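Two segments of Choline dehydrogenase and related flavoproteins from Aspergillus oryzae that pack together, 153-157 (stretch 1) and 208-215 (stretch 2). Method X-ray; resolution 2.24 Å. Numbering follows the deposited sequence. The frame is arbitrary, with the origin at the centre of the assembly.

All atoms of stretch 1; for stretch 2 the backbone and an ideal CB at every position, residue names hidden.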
# COMPACT_ATOMS: atom_id res chain seq x y z
N GLY A 153 -10.92 9.99 -39.95
CA GLY A 153 -10.26 8.77 -39.54
C GLY A 153 -11.19 7.64 -39.15
O GLY A 153 -12.40 7.83 -39.02
N PRO A 154 -10.63 6.43 -38.94
CA PRO A 154 -11.44 5.23 -38.72
C PRO A 154 -11.91 5.08 -37.27
O PRO A 154 -12.42 4.01 -36.93
CB PRO A 154 -10.47 4.11 -39.08
CG PRO A 154 -9.13 4.65 -38.59
CD PRO A 154 -9.18 6.15 -38.85
N ILE A 155 -11.76 6.11 -36.44
CA ILE A 155 -12.29 6.05 -35.08
C ILE A 155 -13.51 6.94 -34.91
O ILE A 155 -13.38 8.16 -34.75
CB ILE A 155 -11.23 6.44 -34.05
CG1 ILE A 155 -10.12 5.39 -34.05
CG2 ILE A 155 -11.85 6.55 -32.65
CD1 ILE A 155 -8.81 6.00 -34.14
N PRO A 156 -14.72 6.33 -34.95
CA PRO A 156 -15.95 7.10 -34.83
C PRO A 156 -16.08 7.75 -33.45
O PRO A 156 -15.91 7.08 -32.43
CB PRO A 156 -17.04 6.04 -35.04
CG PRO A 156 -16.33 4.88 -35.71
CD PRO A 156 -14.98 4.89 -35.11
N ILE A 157 -16.33 9.05 -33.44
CA ILE A 157 -16.48 9.80 -32.20
C ILE A 157 -17.74 10.64 -32.28
O ILE A 157 -18.17 11.07 -33.36
CB ILE A 157 -15.32 10.79 -31.97
CG1 ILE A 157 -15.44 11.98 -32.94
CG2 ILE A 157 -13.97 10.08 -32.08
CD1 ILE A 157 -14.64 13.19 -32.53
N UNK A 208 -17.95 0.65 -28.73
CA UNK A 208 -16.64 1.24 -28.49
C UNK A 208 -15.84 1.42 -29.78
O UNK A 208 -15.83 0.56 -30.64
CB UNK A 208 -15.85 0.37 -27.51
N UNK A 209 -15.14 2.55 -29.88
CA UNK A 209 -14.23 2.80 -30.99
C UNK A 209 -12.79 2.66 -30.51
O UNK A 209 -12.23 3.60 -29.95
CB UNK A 209 -14.47 4.19 -31.59
N UNK A 210 -12.22 1.48 -30.73
CA UNK A 210 -10.84 1.19 -30.37
C UNK A 210 -9.87 1.29 -31.54
O UNK A 210 -10.28 1.30 -32.70
CB UNK A 210 -10.76 -0.21 -29.76
N UNK A 211 -8.58 1.35 -31.22
CA UNK A 211 -7.54 1.50 -32.23
C UNK A 211 -7.47 0.30 -33.19
O UNK A 211 -6.90 0.39 -34.28
CB UNK A 211 -6.19 1.70 -31.55
N UNK A 212 -8.06 -0.83 -32.78
CA UNK A 212 -8.13 -2.01 -33.65
C UNK A 212 -8.90 -1.73 -34.95
O UNK A 212 -8.78 -2.47 -35.92
CB UNK A 212 -8.79 -3.17 -32.90
N UNK A 213 -9.69 -0.66 -34.93
CA UNK A 213 -10.42 -0.20 -36.10
C UNK A 213 -9.49 0.30 -37.22
O UNK A 213 -9.93 0.46 -38.37
CB UNK A 213 -11.39 0.91 -35.69
N UNK A 214 -8.24 0.60 -36.88
CA UNK A 214 -7.25 1.05 -37.84
C UNK A 214 -6.67 -0.10 -38.68
O UNK A 214 -6.16 0.12 -39.79
CB UNK A 214 -6.12 1.78 -37.11
N UNK A 215 -6.71 -1.32 -38.16
CA UNK A 215 -5.85 -2.38 -38.72
C UNK A 215 -6.56 -3.63 -39.24
O UNK A 215 -5.91 -4.64 -39.53
CB UNK A 215 -4.85 -2.82 -37.65

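At position 208 the CA-to-CB bond points away from stretch 1, and nothing of that stretch lies within 5.5 Å of the ideal CB. The contact therefore sets no rule here, and almost any side chain would be compatible with it. The deposited residue is Arg208, whose guanidinium group is hydrogen-bonded elsewhere in the structure.

Position 209 is the opposite case. Its CB points toward stretch 1, 3.3 Å from Pro156 O and 3.7 Å from Ile155 CG2. A carbonyl oxygen so near the first side-chain atom calls for a short donor, while the methyl beside it leaves little room for bulk. Serine fits both demands, and threonine or cysteine might be considered; alanine would fit in size but leave the carbonyl without a donor from this position. The residue is Ser209. In the m rotamer, its OG donates a hydrogen bond to Pro156 O at 2.7 Å, the one hydrogen bond between the stretches. The same OG lies 3.4 Å from Pro156 CD, and Ser209 CB packs 3.6 Å from Ile155 CG2, so a polar anchor is set among apolar neighbours.

At 210 a CB would point away, into space that stretch 1 leaves empty. Phi and psi of -100/165 are open to most residues, so neither the backbone nor this contact demands a glycine. Gly210 is what is found; its carbonyl O accepts a backbone hydrogen bond from the nitrogen of 213 at 3.0 Å, helping the chain turn.

Positions 211 and 212 have helical backbone angles, and stretch 1 constrains neither: the first CB points away and the second is out of reach. Many residues would do. Ser211 has its OG hydrogen-bonded elsewhere in the structure, and the nearest approach of the Phe212 side chain is CE2, 7.8 Å from Pro154 O.

The turn brings 213 back toward stretch 1. Its ideal CB sits 3.5 Å from Pro154 O, with Ile155 CG1 at 4.9 Å and Pro156 CD at 5.4 Å. A medium-sized apolar chain, such as leucine, isoleucine, valine or methionine, could reach the proline ring. Leu213 does so, placing CD2 3.7 Å from Pro156 CD. Its chi1 of -106° and chi2 of 21° both lie between the usual wells.

At 214 the CB points sideways, 4.4 Å from Pro154 CG. Pro154 and Ile155 offer carbon surfaces beyond it, which a long apolar or aromatic side chain could cover; a flat ring would be especially apt against a proline. Phe214 brings its end nearer to stretch 1 and receives Pro154 CG over one face, 3.4 Å from the ring centroid and 7° off the normal, a CH-pi contact. Ile155 CD1 approaches obliquely, a tight 3.0 Å from Phe214 CE2. One aromatic side chain thus serves two successive residues.

Position 215 is out of reach of stretch 1, so the choice is free as far as this contact goes. The nearest approach of the Val215 side chain is CG1, 8.3 Å from Pro154 CG.

Stretch 2 (208-215) RSGSFLFV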
# COMPACT_ATOMS: atom_id res chain seq x y z
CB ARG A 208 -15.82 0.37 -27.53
CG ARG A 208 -14.40 0.91 -27.32
CD ARG A 208 -13.50 -0.11 -26.60
NE ARG A 208 -13.87 -0.31 -25.20
CZ ARG A 208 -13.50 0.50 -24.20
NH1 ARG A 208 -12.74 1.57 -24.45
NH2 ARG A 208 -13.86 0.22 -22.96
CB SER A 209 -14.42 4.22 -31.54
OG SER A 209 -15.78 4.47 -31.84
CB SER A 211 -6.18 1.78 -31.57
OG SER A 211 -5.58 0.58 -31.07
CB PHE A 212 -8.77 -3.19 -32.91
CG PHE A 212 -10.05 -2.83 -32.20
CD1 PHE A 212 -10.08 -2.72 -30.82
CD2 PHE A 212 -11.21 -2.60 -32.91
CE1 PHE A 212 -11.25 -2.39 -30.16
CE2 PHE A 212 -12.39 -2.26 -32.26
CZ PHE A 212 -12.41 -2.16 -30.89
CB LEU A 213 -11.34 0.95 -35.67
CG LEU A 213 -12.85 0.74 -35.53
CD1 LEU A 213 -13.24 -0.72 -35.35
CD2 LEU A 213 -13.43 1.62 -34.43
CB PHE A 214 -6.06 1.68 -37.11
CG PHE A 214 -6.08 3.18 -37.08
CD1 PHE A 214 -5.66 3.91 -38.19
CD2 PHE A 214 -6.49 3.86 -35.94
CE1 PHE A 214 -5.66 5.30 -38.17
CE2 PHE A 214 -6.48 5.25 -35.91
CZ PHE A 214 -6.07 5.98 -37.02
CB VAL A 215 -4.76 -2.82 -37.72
CG1 VAL A 215 -3.83 -1.66 -37.42
CG2 VAL A 215 -5.40 -3.37 -36.44
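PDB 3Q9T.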